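Local coordinates for Sca-family protein (PDB 4LQ8), which is a surface cell antigen of the 120 kDa Rickettsia family, seen here as its N-terminal head domain, and probably takes part in cell adhesion, at residues 281-286 and 292-297; 257-262 and 304-309; 205-210 and 215-220. All coordinates share one frame; numbering follows the deposited sequence.

Contact 1. Residues 281-286 and 292-297; sequences PLKFAG and IAYIEH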
ATOM      1  N   PRO A 281      -0.938   8.664  -4.839  1.00 24.81           N
ATOM      2  CA  PRO A 281      -1.806   8.810  -3.650  1.00 25.64           C
ATOM      3  C   PRO A 281      -2.903   7.723  -3.673  1.00 28.85           C
ATOM      4  O   PRO A 281      -3.353   7.306  -4.739  1.00 27.86           O
ATOM      5  CB  PRO A 281      -2.380  10.233  -3.819  1.00 26.84           C
ATOM      6  CG  PRO A 281      -2.451  10.416  -5.298  1.00 31.01           C
ATOM      7  CD  PRO A 281      -1.213   9.725  -5.835  1.00 26.28           C
ATOM      8  N   LEU A 282      -3.287   7.244  -2.509  1.00 25.26           N
ATOM      9  CA  LEU A 282      -4.343   6.239  -2.392  1.00 25.69           C
ATOM     10  C   LEU A 282      -5.720   6.941  -2.289  1.00 28.50           C
ATOM     11  O   LEU A 282      -5.848   7.921  -1.563  1.00 28.44           O
ATOM     12  CB  LEU A 282      -4.075   5.385  -1.131  1.00 25.28           C
ATOM     13  CG  LEU A 282      -4.914   4.126  -0.942  1.00 30.18           C
ATOM     14  CD1 LEU A 282      -4.716   3.141  -2.103  1.00 29.39           C
ATOM     15  CD2 LEU A 282      -4.548   3.441   0.345  1.00 30.31           C
ATOM     16  N   LYS A 283      -6.721   6.472  -3.030  1.00 23.09           N
ATOM     17  CA  LYS A 283      -8.067   7.052  -2.918  1.00 22.62           C
ATOM     18  C   LYS A 283      -8.985   6.045  -2.207  1.00 24.87           C
ATOM     19  O   LYS A 283      -8.703   4.852  -2.207  1.00 22.82           O
ATOM     20  CB  LYS A 283      -8.674   7.418  -4.302  1.00 25.20           C
ATOM     21  CG  LYS A 283      -7.799   8.258  -5.251  1.00 29.27           C
ATOM     22  CD  LYS A 283      -7.525   9.628  -4.694  1.00 37.97           C
ATOM     23  CE  LYS A 283      -7.059  10.600  -5.740  1.00 42.40           C
ATOM     24  NZ  LYS A 283      -6.989  11.962  -5.151  1.00 45.56           N
ATOM     25  N   PHE A 284     -10.106   6.527  -1.678  1.00 21.86           N
ATOM     26  CA  PHE A 284     -11.145   5.715  -1.063  1.00 21.63           C
ATOM     27  C   PHE A 284     -12.445   6.073  -1.730  1.00 25.51           C
ATOM     28  O   PHE A 284     -12.736   7.261  -1.956  1.00 25.13           O
ATOM     29  CB  PHE A 284     -11.213   5.896   0.475  1.00 22.79           C
ATOM     30  CG  PHE A 284     -10.018   5.229   1.124  1.00 23.73           C
ATOM     31  CD1 PHE A 284      -9.971   3.846   1.281  1.00 25.21           C
ATOM     32  CD2 PHE A 284      -8.906   5.975   1.502  1.00 26.61           C
ATOM     33  CE1 PHE A 284      -8.837   3.222   1.820  1.00 26.65           C
ATOM     34  CE2 PHE A 284      -7.788   5.353   2.069  1.00 28.17           C
ATOM     35  CZ  PHE A 284      -7.757   3.981   2.209  1.00 25.90           C
ATOM     36  N   ALA A 285     -13.207   5.034  -2.094  1.00 20.56           N
ATOM     37  CA  ALA A 285     -14.483   5.162  -2.773  1.00 20.61           C
ATOM     38  C   ALA A 285     -15.571   5.481  -1.727  1.00 24.31           C
ATOM     39  O   ALA A 285     -16.298   4.600  -1.295  1.00 24.30           O
ATOM     40  CB  ALA A 285     -14.785   3.870  -3.531  1.00 20.59           C
ATOM     41  N   GLY A 286     -15.657   6.740  -1.320  1.00 22.58           N
ATOM     42  CA  GLY A 286     -16.610   7.173  -0.291  1.00 23.88           C
ATOM     43  C   GLY A 286     -15.857   7.612   0.960  1.00 30.71           C
ATOM     44  O   GLY A 286     -14.621   7.563   0.991  1.00 28.72           O
ATOM     45  N   ILE A 292     -13.870   1.352  -0.171  1.00 20.86           N
ATOM     46  CA  ILE A 292     -12.795   0.557  -0.723  1.00 19.80           C
ATOM     47  C   ILE A 292     -11.674   1.447  -1.268  1.00 24.15           C
ATOM     48  O   ILE A 292     -11.938   2.503  -1.833  1.00 22.33           O
ATOM     49  CB  ILE A 292     -13.320  -0.506  -1.745  1.00 21.49           C
ATOM     50  CG1 ILE A 292     -12.281  -1.651  -1.980  1.00 19.73           C
ATOM     51  CG2 ILE A 292     -13.791   0.121  -3.056  1.00 21.94           C
ATOM     52  CD1 ILE A 292     -11.997  -2.585  -0.675  1.00 19.57           C
ATOM     53  N   ALA A 293     -10.422   1.015  -1.079  1.00 22.89           N
ATOM     54  CA  ALA A 293      -9.262   1.730  -1.597  1.00 21.76           C
ATOM     55  C   ALA A 293      -9.265   1.573  -3.103  1.00 24.87           C
ATOM     56  O   ALA A 293      -9.619   0.514  -3.615  1.00 22.69           O
ATOM     57  CB  ALA A 293      -7.973   1.121  -1.032  1.00 22.14           C
ATOM     58  N   TYR A 294      -8.896   2.625  -3.812  1.00 23.88           N
ATOM     59  CA  TYR A 294      -8.751   2.558  -5.266  1.00 23.73           C
ATOM     60  C   TYR A 294      -7.636   3.472  -5.703  1.00 28.58           C
ATOM     61  O   TYR A 294      -7.222   4.361  -4.945  1.00 27.48           O
ATOM     62  CB  TYR A 294     -10.078   2.821  -6.040  1.00 23.37           C
ATOM     63  CG  TYR A 294     -10.493   4.267  -6.168  1.00 22.09           C
ATOM     64  CD1 TYR A 294     -11.350   4.851  -5.237  1.00 23.52           C
ATOM     65  CD2 TYR A 294     -10.086   5.038  -7.260  1.00 21.46           C
ATOM     66  CE1 TYR A 294     -11.802   6.164  -5.397  1.00 23.90           C
ATOM     67  CE2 TYR A 294     -10.503   6.360  -7.409  1.00 21.73           C
ATOM     68  CZ  TYR A 294     -11.374   6.915  -6.486  1.00 29.80           C
ATOM     69  OH  TYR A 294     -11.788   8.211  -6.662  1.00 29.64           O
ATOM     70  N   ILE A 295      -7.150   3.241  -6.928  1.00 25.85           N
ATOM     71  CA  ILE A 295      -6.090   4.016  -7.558  1.00 26.50           C
ATOM     72  C   ILE A 295      -6.380   4.112  -9.048  1.00 32.63           C
ATOM     73  O   ILE A 295      -7.016   3.233  -9.634  1.00 33.63           O
ATOM     74  CB  ILE A 295      -4.658   3.386  -7.332  1.00 28.81           C
ATOM     75  CG1 ILE A 295      -4.624   1.912  -7.765  1.00 28.91           C
ATOM     76  CG2 ILE A 295      -4.183   3.527  -5.868  1.00 30.47           C
ATOM     77  CD1 ILE A 295      -3.525   1.533  -8.469  1.00 38.60           C
ATOM     78  N   GLU A 296      -5.859   5.153  -9.653  1.00 29.22           N
ATOM     79  CA  GLU A 296      -5.831   5.347 -11.085  1.00 29.83           C
ATOM     80  C   GLU A 296      -4.367   5.031 -11.374  1.00 33.10           C
ATOM     81  O   GLU A 296      -3.518   5.501 -10.633  1.00 31.66           O
ATOM     82  CB  GLU A 296      -6.176   6.792 -11.430  1.00 31.21           C
ATOM     83  CG  GLU A 296      -6.643   6.932 -12.863  1.00 40.19           C
ATOM     84  CD  GLU A 296      -7.028   8.341 -13.254  1.00 58.55           C
ATOM     85  OE1 GLU A 296      -7.402   9.144 -12.364  1.00 45.68           O
ATOM     86  OE2 GLU A 296      -6.967   8.636 -14.467  1.00 53.49           O
ATOM     87  N   HIS A 297      -4.076   4.142 -12.326  1.00 29.62           N
ATOM     88  CA  HIS A 297      -2.723   3.690 -12.631  1.00 28.60           C
ATOM     89  C   HIS A 297      -2.671   3.355 -14.105  1.00 34.81           C
ATOM     90  O   HIS A 297      -3.474   2.536 -14.581  1.00 34.97           O
ATOM     91  CB  HIS A 297      -2.387   2.439 -11.785  1.00 28.65           C
ATOM     92  CG  HIS A 297      -0.973   2.436 -11.268  1.00 31.12           C
ATOM     93  ND1 HIS A 297       0.085   1.948 -12.038  1.00 31.87           N
ATOM     94  CD2 HIS A 297      -0.482   2.911 -10.096  1.00 31.04           C
ATOM     95  CE1 HIS A 297       1.170   2.119 -11.302  1.00 30.68           C
ATOM     96  NE2 HIS A 297       0.882   2.692 -10.123  1.00 30.70           N
TER
HETATM   97  O   HOH W   1      -4.376   7.027  -7.540  1.00 45.32           O
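Lys283 and Tyr294 form the tight part: Lys283 CB sits over the middle of the Tyr294 ring, 3.5 Å from its centroid, in a CH-pi contact. Tyr294 CG stands between its own backbone N and carbonyl carbon (chi1 79°), which swings the phenol across to 281-286, and Ala285 N meets the ring at its edge, in plane. Behind them the backbones are hydrogen-bonded, Lys283 N to Tyr294 O at 2.9 Å and Tyr294 N to Lys283 O at 2.8 Å. Ala285 N to Ile292 O, also 2.8 Å, adds a third rung to this antiparallel beta hairpin, whose strands are splayed to 130° between their directions. On the face of Phe284 and Ala293, Phe284 CE1 reaches Ala293 CB at 3.6 Å. Further along, Leu282 CD1 meets Ile295 CG2 at 3.8 Å. Toward Pro281 the hairpin is looser, and a water stands between the strands, donating to Pro281 O and accepting from Glu296 N at 3.2 Å. Lys283, partly exposed, bends at chi2 and leads away from the ring, so that NZ makes a salt bridge with Glu332 and a hydrogen bond with Gln330 on strand 329-332, which runs parallel to 282-285.

Contact 2. Residues 257-262 and 304-309; sequences VYFTAH and LAVTRG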
ATOM      1  N   VAL A 257       0.019  -3.647  -9.686  1.00 26.41           N
ATOM      2  CA  VAL A 257       0.425  -2.954  -8.457  1.00 25.31           C
ATOM      3  C   VAL A 257      -0.246  -3.692  -7.312  1.00 26.50           C
ATOM      4  O   VAL A 257      -1.165  -4.472  -7.553  1.00 25.51           O
ATOM      5  CB  VAL A 257       0.190  -1.438  -8.449  1.00 28.24           C
ATOM      6  CG1 VAL A 257       1.226  -0.743  -9.327  1.00 27.18           C
ATOM      7  CG2 VAL A 257      -1.238  -1.090  -8.858  1.00 27.80           C
ATOM      8  N   TYR A 258       0.237  -3.498  -6.089  1.00 23.12           N
ATOM      9  CA  TYR A 258      -0.182  -4.273  -4.926  1.00 22.62           C
ATOM     10  C   TYR A 258      -0.368  -3.459  -3.663  1.00 25.61           C
ATOM     11  O   TYR A 258       0.184  -2.368  -3.514  1.00 23.48           O
ATOM     12  CB  TYR A 258       0.934  -5.314  -4.615  1.00 24.39           C
ATOM     13  CG  TYR A 258       1.249  -6.263  -5.756  1.00 25.66           C
ATOM     14  CD1 TYR A 258       2.090  -5.881  -6.799  1.00 28.28           C
ATOM     15  CD2 TYR A 258       0.718  -7.545  -5.789  1.00 26.83           C
ATOM     16  CE1 TYR A 258       2.315  -6.717  -7.894  1.00 30.88           C
ATOM     17  CE2 TYR A 258       0.975  -8.411  -6.856  1.00 27.19           C
ATOM     18  CZ  TYR A 258       1.763  -7.985  -7.911  1.00 35.25           C
ATOM     19  OH  TYR A 258       2.036  -8.818  -8.953  1.00 44.64           O
ATOM     20  N   PHE A 259      -1.146  -4.032  -2.736  1.00 22.11           N
ATOM     21  CA  PHE A 259      -1.246  -3.567  -1.376  1.00 21.37           C
ATOM     22  C   PHE A 259      -0.393  -4.585  -0.617  1.00 25.09           C
ATOM     23  O   PHE A 259      -0.623  -5.787  -0.760  1.00 24.43           O
ATOM     24  CB  PHE A 259      -2.685  -3.546  -0.846  1.00 22.67           C
ATOM     25  CG  PHE A 259      -2.707  -3.094   0.600  1.00 24.25           C
ATOM     26  CD1 PHE A 259      -2.527  -1.753   0.931  1.00 25.40           C
ATOM     27  CD2 PHE A 259      -2.873  -4.015   1.634  1.00 26.79           C
ATOM     28  CE1 PHE A 259      -2.497  -1.344   2.271  1.00 25.47           C
ATOM     29  CE2 PHE A 259      -2.859  -3.600   2.974  1.00 28.19           C
ATOM     30  CZ  PHE A 259      -2.666  -2.270   3.279  1.00 24.57           C
ATOM     31  N   THR A 260       0.641  -4.129   0.107  1.00 20.85           N
ATOM     32  CA  THR A 260       1.501  -5.054   0.837  1.00 21.07           C
ATOM     33  C   THR A 260       1.389  -4.808   2.326  1.00 25.19           C
ATOM     34  O   THR A 260       1.078  -3.698   2.728  1.00 24.58           O
ATOM     35  CB  THR A 260       2.968  -5.054   0.311  1.00 25.96           C
ATOM     36  OG1 THR A 260       3.639  -3.884   0.767  1.00 24.71           O
ATOM     37  CG2 THR A 260       3.070  -5.191  -1.241  1.00 20.23           C
ATOM     38  N   ALA A 261       1.632  -5.856   3.138  1.00 21.31           N
ATOM     39  CA  ALA A 261       1.583  -5.801   4.589  1.00 21.62           C
ATOM     40  C   ALA A 261       2.732  -6.654   5.124  1.00 25.22           C
ATOM     41  O   ALA A 261       2.961  -7.776   4.651  1.00 24.49           O
ATOM     42  CB  ALA A 261       0.223  -6.295   5.096  1.00 22.58           C
ATOM     43  N   HIS A 262       3.494  -6.079   6.064  1.00 22.25           N
ATOM     44  CA  HIS A 262       4.739  -6.636   6.592  1.00 22.56           C
ATOM     45  C   HIS A 262       4.697  -6.846   8.075  1.00 28.88           C
ATOM     46  O   HIS A 262       4.618  -5.898   8.844  1.00 30.18           O
ATOM     47  CB  HIS A 262       5.902  -5.720   6.145  1.00 22.72           C
ATOM     48  CG  HIS A 262       5.828  -5.460   4.677  1.00 24.76           C
ATOM     49  ND1 HIS A 262       6.224  -6.423   3.752  1.00 25.80           N
ATOM     50  CD2 HIS A 262       5.270  -4.417   4.012  1.00 25.09           C
ATOM     51  CE1 HIS A 262       5.942  -5.917   2.564  1.00 24.03           C
ATOM     52  NE2 HIS A 262       5.369  -4.708   2.674  1.00 24.40           N
ATOM     53  N   LEU A 304      -8.017  -1.769  -4.364  1.00 21.88           N
ATOM     54  CA  LEU A 304      -7.101  -2.550  -3.547  1.00 22.55           C
ATOM     55  C   LEU A 304      -7.966  -3.295  -2.521  1.00 26.12           C
ATOM     56  O   LEU A 304      -9.101  -2.891  -2.298  1.00 25.51           O
ATOM     57  CB  LEU A 304      -6.005  -1.675  -2.892  1.00 22.53           C
ATOM     58  CG  LEU A 304      -5.098  -0.865  -3.867  1.00 28.47           C
ATOM     59  CD1 LEU A 304      -4.067  -0.104  -3.103  1.00 28.76           C
ATOM     60  CD2 LEU A 304      -4.317  -1.782  -4.781  1.00 33.70           C
ATOM     61  N   ALA A 305      -7.440  -4.374  -1.901  1.00 22.42           N
ATOM     62  CA  ALA A 305      -8.203  -5.235  -0.986  1.00 22.78           C
ATOM     63  C   ALA A 305      -8.268  -4.714   0.441  1.00 25.35           C
ATOM     64  O   ALA A 305      -8.236  -5.493   1.385  1.00 25.39           O
ATOM     65  CB  ALA A 305      -7.623  -6.648  -1.020  1.00 23.49           C
ATOM     66  N   VAL A 306      -8.335  -3.407   0.602  1.00 22.33           N
ATOM     67  CA  VAL A 306      -8.337  -2.785   1.929  1.00 22.37           C
ATOM     68  C   VAL A 306      -9.387  -1.666   1.999  1.00 25.23           C
ATOM     69  O   VAL A 306      -9.501  -0.843   1.078  1.00 24.55           O
ATOM     70  CB  VAL A 306      -6.882  -2.331   2.318  1.00 25.58           C
ATOM     71  CG1 VAL A 306      -6.397  -1.095   1.531  1.00 23.87           C
ATOM     72  CG2 VAL A 306      -6.731  -2.136   3.823  1.00 25.58           C
ATOM     73  N   THR A 307     -10.179  -1.661   3.049  1.00 22.67           N
ATOM     74  CA  THR A 307     -11.189  -0.613   3.203  1.00 22.86           C
ATOM     75  C   THR A 307     -10.536   0.545   3.942  1.00 25.01           C
ATOM     76  O   THR A 307      -9.471   0.370   4.520  1.00 23.90           O
ATOM     77  CB  THR A 307     -12.411  -1.115   3.989  1.00 25.91           C
ATOM     78  OG1 THR A 307     -11.971  -1.483   5.292  1.00 23.68           O
ATOM     79  CG2 THR A 307     -13.173  -2.263   3.285  1.00 18.87           C
ATOM     80  N   ARG A 308     -11.206   1.698   3.994  1.00 23.34           N
ATOM     81  CA  ARG A 308     -10.701   2.861   4.720  1.00 22.33           C
ATOM     82  C   ARG A 308     -10.493   2.593   6.218  1.00 24.75           C
ATOM     83  O   ARG A 308      -9.459   2.973   6.770  1.00 24.83           O
ATOM     84  CB  ARG A 308     -11.613   4.060   4.502  1.00 23.67           C
ATOM     85  CG  ARG A 308     -10.807   5.333   4.545  1.00 37.33           C
ATOM     86  CD  ARG A 308     -11.367   6.372   5.446  1.00 52.66           C
ATOM     87  NE  ARG A 308     -10.811   7.657   5.034  1.00 65.99           N
ATOM     88  CZ  ARG A 308     -11.412   8.825   5.200  1.00 69.97           C
ATOM     89  NH1 ARG A 308     -12.596   8.890   5.790  1.00 44.44           N
ATOM     90  NH2 ARG A 308     -10.827   9.940   4.789  1.00 64.90           N
ATOM     91  N   GLY A 309     -11.457   1.927   6.837  1.00 20.32           N
ATOM     92  CA  GLY A 309     -11.391   1.587   8.253  1.00 21.37           C
ATOM     93  C   GLY A 309     -10.216   0.668   8.521  1.00 25.58           C
ATOM     94  O   GLY A 309      -9.450   0.904   9.442  1.00 25.45           O
TER
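Val306 lays one methyl on the Phe259 ring: CG1 stands over a face, 4.0 Å from the ring centroid and 15° off the normal, displaced toward the rim. Its other branch, CG2, reaches Phe259 CZ at 4.1 Å from the same side of the ring, and the two side chains cross at about a right angle. Nearer the backbone, Phe259 CB meets Leu304 CB at 4.3 Å. The contact between the segments is purely apolar. Phe259 extends across to its partners because CG is anti to the backbone N (chi1 178°). Further out, Phe226 brings its ring against that of Phe259, while the backbone of Phe259 is hydrogen-bonded to that of Met241 in strand 236-245. Alternation along strand 258-265 sends Thr260 to the other side, toward helix 64-90, where its OG1 is 2.7 Å from His262 NE2 in a hydrogen bond. Past Val306, Thr307 is an N-cap residue whose OG1 accepts from Lys310 N. The arrangement is a strand-to-helix junction: the chain leaves strand 300-304, turns a corner at Ala305, packs Val306 against Phe259 of strand 258-265 in the short strand 306-307 and enters helix 308-320.

Contact 3. Residues 205-210 and 215-220; sequences PFTLAK and QVQISS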
ATOM      1  N   PRO A 205     -22.772  -2.298  -6.900  1.00 24.34           N
ATOM      2  CA  PRO A 205     -22.074  -1.477  -7.921  1.00 23.17           C
ATOM      3  C   PRO A 205     -22.052   0.002  -7.511  1.00 28.53           C
ATOM      4  O   PRO A 205     -22.948   0.501  -6.799  1.00 27.08           O
ATOM      5  CB  PRO A 205     -22.925  -1.678  -9.184  1.00 24.94           C
ATOM      6  CG  PRO A 205     -24.297  -2.045  -8.671  1.00 29.28           C
ATOM      7  CD  PRO A 205     -24.050  -2.837  -7.417  1.00 25.09           C
ATOM      8  N   PHE A 206     -21.009   0.695  -7.951  1.00 25.91           N
ATOM      9  CA  PHE A 206     -20.870   2.127  -7.739  1.00 25.03           C
ATOM     10  C   PHE A 206     -20.022   2.701  -8.859  1.00 27.91           C
ATOM     11  O   PHE A 206     -19.256   1.968  -9.493  1.00 26.11           O
ATOM     12  CB  PHE A 206     -20.279   2.443  -6.344  1.00 24.87           C
ATOM     13  CG  PHE A 206     -18.871   1.967  -6.109  1.00 24.04           C
ATOM     14  CD1 PHE A 206     -17.784   2.783  -6.415  1.00 23.47           C
ATOM     15  CD2 PHE A 206     -18.625   0.698  -5.592  1.00 25.01           C
ATOM     16  CE1 PHE A 206     -16.487   2.334  -6.227  1.00 23.26           C
ATOM     17  CE2 PHE A 206     -17.319   0.252  -5.392  1.00 25.97           C
ATOM     18  CZ  PHE A 206     -16.260   1.092  -5.674  1.00 23.74           C
ATOM     19  N   THR A 207     -20.152   3.998  -9.089  1.00 25.70           N
ATOM     20  CA  THR A 207     -19.376   4.728 -10.083  1.00 25.46           C
ATOM     21  C   THR A 207     -18.444   5.725  -9.391  1.00 30.07           C
ATOM     22  O   THR A 207     -18.833   6.411  -8.444  1.00 27.77           O
ATOM     23  CB  THR A 207     -20.308   5.433 -11.093  1.00 34.16           C
ATOM     24  OG1 THR A 207     -21.019   4.437 -11.823  1.00 31.52           O
ATOM     25  CG2 THR A 207     -19.547   6.334 -12.072  1.00 31.17           C
ATOM     26  N   LEU A 208     -17.217   5.804  -9.883  1.00 29.50           N
ATOM     27  CA  LEU A 208     -16.236   6.765  -9.421  1.00 30.26           C
ATOM     28  C   LEU A 208     -15.760   7.579 -10.627  1.00 37.13           C
ATOM     29  O   LEU A 208     -16.168   7.310 -11.762  1.00 37.18           O
ATOM     30  CB  LEU A 208     -15.083   6.100  -8.624  1.00 29.82           C
ATOM     31  CG  LEU A 208     -14.366   4.906  -9.224  1.00 35.07           C
ATOM     32  CD1 LEU A 208     -13.401   5.354 -10.338  1.00 36.88           C
ATOM     33  CD2 LEU A 208     -13.587   4.150  -8.146  1.00 34.39           C
ATOM     34  N   ALA A 209     -14.939   8.594 -10.392  1.00 34.98           N
ATOM     35  CA  ALA A 209     -14.442   9.393 -11.507  1.00 35.02           C
ATOM     36  C   ALA A 209     -12.933   9.399 -11.508  1.00 38.14           C
ATOM     37  O   ALA A 209     -12.315   9.424 -10.440  1.00 35.53           O
ATOM     38  CB  ALA A 209     -14.974  10.816 -11.427  1.00 36.16           C
ATOM     39  N   LYS A 210     -12.338   9.354 -12.708  1.00 36.62           N
ATOM     40  CA  LYS A 210     -10.887   9.493 -12.889  1.00 37.03           C
ATOM     41  C   LYS A 210     -10.585  10.995 -12.694  1.00 44.24           C
ATOM     42  O   LYS A 210     -11.515  11.817 -12.734  1.00 43.68           O
ATOM     43  CB  LYS A 210     -10.459   9.084 -14.305  1.00 38.82           C
ATOM     44  CG  LYS A 210     -10.649   7.621 -14.635  1.00 41.99           C
ATOM     45  CD  LYS A 210     -10.050   7.353 -15.994  1.00 47.35           C
ATOM     46  CE  LYS A 210     -10.385   5.983 -16.499  1.00 52.11           C
ATOM     47  NZ  LYS A 210      -9.823   5.751 -17.858  1.00 60.06           N
ATOM     48  N   GLN A 215     -16.113   8.745 -15.967  1.00 42.32           N
ATOM     49  CA  GLN A 215     -16.864   7.888 -15.031  1.00 41.09           C
ATOM     50  C   GLN A 215     -16.523   6.411 -15.262  1.00 42.68           C
ATOM     51  O   GLN A 215     -16.529   5.947 -16.410  1.00 44.35           O
ATOM     52  CB  GLN A 215     -18.377   8.078 -15.216  1.00 43.38           C
ATOM     53  CG  GLN A 215     -18.870   9.516 -15.089  1.00 59.58           C
ATOM     54  CD  GLN A 215     -19.260   9.876 -13.693  1.00 71.62           C
ATOM     55  OE1 GLN A 215     -18.451  10.346 -12.896  1.00 73.78           O
ATOM     56  NE2 GLN A 215     -20.524   9.727 -13.390  1.00 58.59           N
ATOM     57  N   VAL A 216     -16.244   5.671 -14.185  1.00 33.61           N
ATOM     58  CA  VAL A 216     -15.923   4.244 -14.287  1.00 30.59           C
ATOM     59  C   VAL A 216     -16.813   3.487 -13.298  1.00 32.98           C
ATOM     60  O   VAL A 216     -16.822   3.811 -12.098  1.00 30.67           O
ATOM     61  CB  VAL A 216     -14.402   3.961 -14.011  1.00 32.79           C
ATOM     62  CG1 VAL A 216     -14.098   2.468 -13.977  1.00 31.22           C
ATOM     63  CG2 VAL A 216     -13.495   4.666 -15.022  1.00 33.41           C
ATOM     64  N   GLN A 217     -17.538   2.464 -13.787  1.00 28.82           N
ATOM     65  CA  GLN A 217     -18.325   1.636 -12.893  1.00 28.01           C
ATOM     66  C   GLN A 217     -17.463   0.513 -12.333  1.00 31.88           C
ATOM     67  O   GLN A 217     -16.783  -0.176 -13.096  1.00 30.94           O
ATOM     68  CB  GLN A 217     -19.567   1.047 -13.566  1.00 29.64           C
ATOM     69  CG  GLN A 217     -20.441   0.333 -12.506  1.00 40.06           C
ATOM     70  CD  GLN A 217     -21.717  -0.216 -13.048  1.00 61.50           C
ATOM     71  OE1 GLN A 217     -21.788  -1.392 -13.387  1.00 59.25           O
ATOM     72  NE2 GLN A 217     -22.751   0.612 -13.108  1.00 53.43           N
ATOM     73  N   ILE A 218     -17.513   0.321 -11.004  1.00 27.26           N
ATOM     74  CA  ILE A 218     -16.846  -0.781 -10.320  1.00 25.81           C
ATOM     75  C   ILE A 218     -17.955  -1.804 -10.119  1.00 31.41           C
ATOM     76  O   ILE A 218     -18.871  -1.570  -9.334  1.00 31.21           O
ATOM     77  CB  ILE A 218     -16.189  -0.351  -8.965  1.00 26.94           C
ATOM     78  CG1 ILE A 218     -15.131   0.782  -9.151  1.00 26.19           C
ATOM     79  CG2 ILE A 218     -15.609  -1.574  -8.192  1.00 25.46           C
ATOM     80  CD1 ILE A 218     -13.909   0.478 -10.063  1.00 30.65           C
ATOM     81  N   SER A 219     -17.904  -2.906 -10.847  1.00 28.77           N
ATOM     82  CA  SER A 219     -18.942  -3.930 -10.738  1.00 29.35           C
ATOM     83  C   SER A 219     -18.558  -5.041  -9.751  1.00 32.81           C
ATOM     84  O   SER A 219     -19.411  -5.808  -9.341  1.00 33.68           O
ATOM     85  CB  SER A 219     -19.295  -4.484 -12.116  1.00 32.87           C
ATOM     86  OG  SER A 219     -18.138  -4.955 -12.780  1.00 42.26           O
ATOM     87  N   SER A 220     -17.283  -5.095  -9.331  1.00 28.75           N
ATOM     88  CA  SER A 220     -16.846  -6.083  -8.343  1.00 27.67           C
ATOM     89  C   SER A 220     -15.538  -5.634  -7.727  1.00 28.28           C
ATOM     90  O   SER A 220     -14.699  -5.053  -8.416  1.00 27.37           O
ATOM     91  CB  SER A 220     -16.673  -7.461  -8.990  1.00 31.53           C
ATOM     92  OG  SER A 220     -16.379  -8.459  -8.033  1.00 38.88           O
TER
HETATM   93  O   HOH W   2     -22.633   2.417 -10.952  1.00 44.45           O
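Phe206 and Ile218 run alongside each other in the same direction, on one face of a beta hairpin that belongs to a six-stranded antiparallel sheet. Strand 206-209 runs there between strand 215-224 and the short strand 335-336. Ile218 presents its branch point to the aromatic ring, with CB over one face, 3.8 Å from the ring centroid and offset toward the rim. With chi1 at 65° the Phe206 ring is folded back over its own backbone, beside the isoleucine, and CE1 meets Ile218 CG1 at 3.6 Å. Leu208 and Val216 repeat this arrangement at the next pair on this face, while Leu208 CD2 slants across to Ile218 CG1 at 3.8 Å. At the end of this row, the extended Lys210 chain passes Val216, CE being 3.7 Å from CG2, and its NZ is hydrogen-bonded to Gly299 O. Ile301 of strand 300-304 packs against Leu208, Lys210, Val216 and Ile218. Beneath the side chains, Ile218 N donates almost straight to Phe206 O at 2.8 Å, whereas the return bond from Phe206 N to Ile218 O is weak. On the opposite face Thr207 lies nearly at right angles to both Gln215 and Gln217. Gln215 bends at chi2 and brings its amide over the methyl of Thr207. Gln217 stays extended, and a water bridges the two strands there, 2.7 Å from Thr207 OG1 and accepting from Gln217 NE2 at 2.8 Å.

How the contacts relate
Following the chain from the N terminus, contact 3 comes first: 205-210 turns back through four residues onto 215-220, a short local hairpin. Contact 2 opens at 257-262 and closes 42 residues later at 304-309. Within that longer loop the chain makes contact 1, the hairpin of 281-286 and 292-297, so contact 1 is nested in contact 2, while contact 3 precedes both. Contacts 1 and 2 share the nine-stranded mixed sheet and touch through Ala293, which probably hydrogen-bonds to the backbones of Leu304 and Val306. Contact 1 also packs on contact 3, Ala285 and Ile292 against Phe206, Tyr294 against Leu208, joining the two sheets. Contacts 2 and 3 remain about 8 Å apart at their nearest atoms.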